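Long-range contact in genome polyprotein (Rhinovirus C, PDB 6KU8), which is the 3C cysteine protease of a rhinovirus, which probably cleaves the viral polyprotein after glutamine and is bound here to the inhibitor rupintrivir: residues 98-103 / 159-164. Sequence-based numbering, arbitrary orientation.
With AG7 (4-{2-(4-fluoro-benzyl)-6-methyl-5-[(5-methyl-isoxazole-3-carbonyl)-amino]-4-oxo-heptanoylamino}-5-(2-oxo-pyrrolidin-3-yl)-pentanoic acid ethyl ester), chain B.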
ATOM      1  N   ARG A  98       6.126  -4.357 -13.871  1.00 27.82           N
ATOM      2  CA  ARG A  98       6.857  -5.535 -14.318  1.00 28.81           C
ATOM      3  C   ARG A  98       6.321  -6.752 -13.567  1.00 28.21           C
ATOM      4  O   ARG A  98       5.670  -6.628 -12.530  1.00 21.28           O
ATOM      5  CB  ARG A  98       8.386  -5.370 -14.120  1.00 34.67           C
ATOM      6  CG  ARG A  98       8.856  -4.034 -13.488  1.00 38.65           C
ATOM      7  CD  ARG A  98      10.036  -3.286 -14.231  1.00 67.35           C
ATOM      8  NE  ARG A  98      11.324  -3.321 -13.504  1.00 65.56           N
ATOM      9  CZ  ARG A  98      12.000  -2.279 -12.986  1.00 47.84           C
ATOM     10  NH1 ARG A  98      11.567  -1.022 -13.083  1.00 28.81           N
ATOM     11  NH2 ARG A  98      13.152  -2.512 -12.351  1.00 44.96           N
ATOM     12  N   GLU A  99       6.583  -7.937 -14.113  1.00 27.10           N
ATOM     13  CA  GLU A  99       6.297  -9.172 -13.387  1.00 27.78           C
ATOM     14  C   GLU A  99       7.383  -9.445 -12.345  1.00 26.10           C
ATOM     15  O   GLU A  99       8.571  -9.226 -12.593  1.00 28.87           O
ATOM     16  CB  GLU A  99       6.180 -10.342 -14.370  1.00 27.45           C
ATOM     17  CG  GLU A  99       6.121 -11.719 -13.715  1.00 31.36           C
ATOM     18  CD  GLU A  99       5.851 -12.826 -14.717  1.00 33.35           C
ATOM     19  OE1 GLU A  99       5.254 -12.532 -15.772  1.00 37.30           O
ATOM     20  OE2 GLU A  99       6.237 -13.985 -14.447  1.00 39.04           O
ATOM     21  N   TRP A 100       6.974  -9.923 -11.170  1.00 25.56           N
ATOM     22  CA  TRP A 100       7.888 -10.222 -10.069  1.00 23.67           C
ATOM     23  C   TRP A 100       7.623 -11.630  -9.574  1.00 27.72           C
ATOM     24  O   TRP A 100       6.465 -12.050  -9.483  1.00 27.03           O
ATOM     25  CB  TRP A 100       7.733  -9.235  -8.892  1.00 21.49           C
ATOM     26  CG  TRP A 100       7.997  -7.839  -9.312  1.00 22.43           C
ATOM     27  CD1 TRP A 100       7.105  -6.970  -9.852  1.00 23.78           C
ATOM     28  CD2 TRP A 100       9.259  -7.154  -9.272  1.00 20.78           C
ATOM     29  NE1 TRP A 100       7.729  -5.776 -10.160  1.00 23.18           N
ATOM     30  CE2 TRP A 100       9.053  -5.869  -9.811  1.00 25.49           C
ATOM     31  CE3 TRP A 100      10.546  -7.513  -8.846  1.00 19.02           C
ATOM     32  CZ2 TRP A 100      10.081  -4.927  -9.921  1.00 26.11           C
ATOM     33  CZ3 TRP A 100      11.566  -6.580  -8.951  1.00 19.77           C
ATOM     34  CH2 TRP A 100      11.329  -5.304  -9.493  1.00 22.48           C
ATOM     35  N   SER A 101       8.689 -12.364  -9.261  1.00 22.92           N
ATOM     36  CA  SER A 101       8.527 -13.685  -8.674  1.00 24.98           C
ATOM     37  C   SER A 101       8.801 -13.639  -7.170  1.00 24.15           C
ATOM     38  O   SER A 101       9.462 -12.728  -6.653  1.00 25.97           O
ATOM     39  CB  SER A 101       9.444 -14.714  -9.364  1.00 30.99           C
ATOM     40  OG  SER A 101      10.804 -14.354  -9.248  1.00 31.66           O
ATOM     41  N   ASN A 102       8.232 -14.617  -6.466  1.00 22.24           N
ATOM     42  CA  ASN A 102       8.524 -14.850  -5.052  1.00 24.98           C
ATOM     43  C   ASN A 102       8.274 -13.602  -4.203  1.00 24.72           C
ATOM     44  O   ASN A 102       9.063 -13.245  -3.322  1.00 21.96           O
ATOM     45  CB  ASN A 102       9.959 -15.357  -4.881  1.00 24.68           C
ATOM     46  CG  ASN A 102      10.243 -16.590  -5.724  1.00 28.86           C
ATOM     47  OD1 ASN A 102      10.946 -16.523  -6.729  1.00 30.69           O
ATOM     48  ND2 ASN A 102       9.694 -17.720  -5.316  1.00 29.96           N
ATOM     49  N   MET A 103       7.145 -12.948  -4.461  1.00 21.88           N
ATOM     50  CA  MET A 103       6.719 -11.799  -3.677  1.00 20.15           C
ATOM     51  C   MET A 103       6.005 -12.229  -2.399  1.00 23.75           C
ATOM     52  O   MET A 103       5.429 -13.317  -2.305  1.00 23.39           O
ATOM     53  CB  MET A 103       5.800 -10.900  -4.504  1.00 21.78           C
ATOM     54  CG  MET A 103       6.554  -9.942  -5.411  1.00 19.73           C
ATOM     55  SD  MET A 103       7.398  -8.717  -4.391  1.00 22.12           S
ATOM     56  CE  MET A 103       8.698  -8.172  -5.512  1.00 18.46           C
ATOM     57  N   ASN A 159      12.773  -5.040  -3.280  1.00 17.31           N
ATOM     58  CA  ASN A 159      11.757  -4.675  -4.268  1.00 19.29           C
ATOM     59  C   ASN A 159      10.441  -4.391  -3.553  1.00 19.46           C
ATOM     60  O   ASN A 159       9.837  -5.304  -2.980  1.00 20.58           O
ATOM     61  CB  ASN A 159      11.574  -5.787  -5.300  1.00 17.81           C
ATOM     62  CG  ASN A 159      12.867  -6.174  -5.992  1.00 20.10           C
ATOM     63  OD1 ASN A 159      13.530  -5.334  -6.570  1.00 18.03           O
ATOM     64  ND2 ASN A 159      13.202  -7.462  -5.966  1.00 15.48           N
ATOM     65  N   ILE A 160       9.991  -3.144  -3.580  1.00 17.42           N
ATOM     66  CA  ILE A 160       8.761  -2.739  -2.890  1.00 16.05           C
ATOM     67  C   ILE A 160       7.785  -2.306  -3.976  1.00 14.21           C
ATOM     68  O   ILE A 160       7.926  -1.223  -4.556  1.00 17.22           O
ATOM     69  CB  ILE A 160       9.004  -1.625  -1.859  1.00 20.24           C
ATOM     70  CG1 ILE A 160      10.089  -2.039  -0.847  1.00 16.02           C
ATOM     71  CG2 ILE A 160       7.686  -1.282  -1.127  1.00 19.15           C
ATOM     72  CD1 ILE A 160      10.565  -0.896   0.032  1.00 14.29           C
ATOM     73  N   VAL A 161       6.796  -3.146  -4.248  1.00 17.14           N
ATOM     74  CA  VAL A 161       6.210  -3.205  -5.573  1.00 16.44           C
ATOM     75  C   VAL A 161       4.731  -2.838  -5.607  1.00 21.09           C
ATOM     76  O   VAL A 161       4.242  -2.404  -6.666  1.00 19.15           O
ATOM     77  CB  VAL A 161       6.469  -4.616  -6.143  1.00 26.15           C
ATOM     78  CG1 VAL A 161       5.211  -5.392  -6.470  1.00 23.64           C
ATOM     79  CG2 VAL A 161       7.510  -4.583  -7.257  1.00 25.01           C
ATOM     80  N   ALA A 162       4.004  -2.937  -4.496  1.00 18.48           N
ATOM     81  CA  ALA A 162       2.586  -2.579  -4.489  1.00 19.59           C
ATOM     82  C   ALA A 162       2.102  -2.501  -3.048  1.00 18.64           C
ATOM     83  O   ALA A 162       2.781  -2.955  -2.128  1.00 17.41           O
ATOM     84  CB  ALA A 162       1.735  -3.592  -5.276  1.00 13.72           C
ATOM     85  N   ILE A 163       0.931  -1.884  -2.860  1.00 17.21           N
ATOM     86  CA  ILE A 163       0.150  -2.051  -1.641  1.00 16.62           C
ATOM     87  C   ILE A 163      -1.126  -2.805  -1.998  1.00 17.72           C
ATOM     88  O   ILE A 163      -1.715  -2.596  -3.067  1.00 19.16           O
ATOM     89  CB  ILE A 163      -0.160  -0.708  -0.944  1.00 17.70           C
ATOM     90  CG1 ILE A 163      -1.046   0.169  -1.845  1.00 21.16           C
ATOM     91  CG2 ILE A 163       1.169  -0.034  -0.498  1.00 17.64           C
ATOM     92  CD1 ILE A 163      -1.606   1.413  -1.147  1.00 22.55           C
ATOM     93  N   HIS A 164      -1.530  -3.700  -1.109  1.00 18.23           N
ATOM     94  CA  HIS A 164      -2.691  -4.535  -1.360  1.00 16.89           C
ATOM     95  C   HIS A 164      -3.965  -3.704  -1.291  1.00 19.91           C
ATOM     96  O   HIS A 164      -4.162  -2.949  -0.332  1.00 17.64           O
ATOM     97  CB  HIS A 164      -2.764  -5.664  -0.335  1.00 17.85           C
ATOM     98  CG  HIS A 164      -3.880  -6.605  -0.611  1.00 17.60           C
ATOM     99  ND1 HIS A 164      -3.862  -7.465  -1.685  1.00 18.99           N
ATOM    100  CD2 HIS A 164      -5.090  -6.756  -0.023  1.00 19.72           C
ATOM    101  CE1 HIS A 164      -4.993  -8.146  -1.718  1.00 17.61           C
ATOM    102  NE2 HIS A 164      -5.759  -7.726  -0.728  1.00 19.71           N
TER
HETATM  103  C01 AG7 B 501     -12.923  -5.308  -2.708  1.00 56.87           C
HETATM  104  C02 AG7 B 501     -13.147  -4.002  -1.965  1.00 55.13           C
HETATM  105  O03 AG7 B 501     -11.965  -6.018  -2.600  1.00 39.03           O
HETATM  106  C04 AG7 B 501     -11.892  -3.380  -1.368  1.00 48.62           C
HETATM  107  C05 AG7 B 501     -12.312  -1.949  -1.083  1.00 52.58           C
HETATM  108  C06 AG7 B 501     -12.265  -1.101  -2.364  1.00 47.89           C
HETATM  109  C07 AG7 B 501     -11.125  -1.101  -3.153  1.00 46.71           C
HETATM  110  C08 AG7 B 501     -11.079  -0.340  -4.309  1.00 48.30           C
HETATM  111  C09 AG7 B 501     -12.175   0.425  -4.692  1.00 47.91           C
HETATM  112  C10 AG7 B 501     -13.319   0.427  -3.906  1.00 49.60           C
HETATM  113  C11 AG7 B 501     -13.366  -0.335  -2.745  1.00 49.69           C
HETATM  114  N12 AG7 B 501     -10.225  -4.594   0.251  1.00 42.73           N
HETATM  115  C13 AG7 B 501     -10.083  -5.455   1.439  1.00 41.63           C
HETATM  116  C14 AG7 B 501      -9.266  -6.637   0.942  1.00 39.08           C
HETATM  117  C15 AG7 B 501     -10.160  -7.567   0.036  1.00 34.68           C
HETATM  118  C16 AG7 B 501      -9.393  -8.974  -0.156  1.00 26.06           C
HETATM  119  N17 AG7 B 501     -10.288  -9.947  -0.106  1.00 30.82           N
HETATM  120  O18 AG7 B 501      -8.226  -9.098  -0.320  1.00 26.95           O
HETATM  121  C19 AG7 B 501      -9.504  -4.880   2.737  1.00 46.90           C
HETATM  122  C20 AG7 B 501      -9.860  -3.392   2.886  1.00 46.82           C
HETATM  123  C21 AG7 B 501     -11.045  -3.517   3.816  1.00 50.79           C
HETATM  124  O22 AG7 B 501     -12.157  -2.691   3.681  1.00 56.24           O
HETATM  125  O23 AG7 B 501     -11.006  -4.371   4.633  1.00 49.99           O
HETATM  126  C47 AG7 B 501     -11.575  -4.214  -0.128  1.00 47.58           C
HETATM  127  O48 AG7 B 501     -12.468  -4.593   0.550  1.00 46.28           O
HETATM  128  C50 AG7 B 501     -13.151  -3.016   4.605  1.00 59.41           C
HETATM  129  C53 AG7 B 501     -14.158  -1.868   4.649  1.00 58.23           C
HETATM  130  C57 AG7 B 501     -14.101  -5.598  -3.619  1.00 62.42           C
HETATM  131  N58 AG7 B 501     -13.793  -6.693  -4.456  1.00 63.63           N
HETATM  132  C59 AG7 B 501     -14.318  -6.689  -5.777  1.00 73.33           C
HETATM  133  O60 AG7 B 501     -14.990  -5.843  -6.277  1.00 77.20           O
HETATM  134  C78 AG7 B 501     -15.332  -6.000  -2.804  1.00 64.57           C
HETATM  135  C81 AG7 B 501     -16.608  -6.103  -3.651  1.00 66.68           C
HETATM  136  F1  AG7 B 501     -12.121   1.170  -5.840  1.00 48.64           F
HETATM  137  C82 AG7 B 501     -15.054  -7.330  -2.097  1.00 74.14           C
HETATM  138  C83 AG7 B 501     -11.668  -9.355   0.126  1.00 34.72           C
HETATM  139  C84 AG7 B 501     -11.343  -7.863   0.599  1.00 36.83           C
HETATM  140  C1  AG7 B 501     -13.910  -7.948  -6.445  1.00 76.17           C
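His164 NE2 donates a hydrogen bond of 2.9 Å to O18 of AG7, the carbonyl oxygen of the lactam ring, the group that mimics a glutamine side chain. The bond is nearly straight, 165° at the hydrogen, and the oxygen meets the imidazole edge-on, close to the plane of the ring. On the other ring nitrogen, ND1 is hydrogen-bonded to Tyr141 OH, an arrangement that probably holds the ring's rotation with NE2 turned to the lactam, consistent with recognition of glutamine in the S1 pocket of 3C proteases. Farther back on the same strand, Val161 and Asn159 meet Trp100 and Met103. The contact illustrates how side chains bridge strands that are not neighbours: in this chymotrypsin-like barrel, strand 153-156 pairs with both 100-107 and 159-167. A classic beta bulge, with Val161 and Ala162 both facing Ile154, interrupts the regular alternation along strand 159-167. Val161 CG2 lies over one face of the indole in a CH-pi arrangement, but its distances of 3.3 Å to the centroid of the five-membered ring and 3.1 Å to Trp100 NE1 are very short and the valine rotamer is eclipsed, making the closeness doubtful. With CG anti to the carbonyl carbon (chi1 -60°), the indole of Trp100 continues in the direction CB already takes, toward strand 159-167. At the six-membered end, Trp100 CZ3 comes within 3.3 Å of Asn159 CG, the amide tilted 44° from the ring, while Asn159 ND2 is hydrogen-bonded to Asn156 OD1. Met103 brings its methyl CE within 3.7 Å of Asn159 CB, crossing that side chain at roughly a right angle.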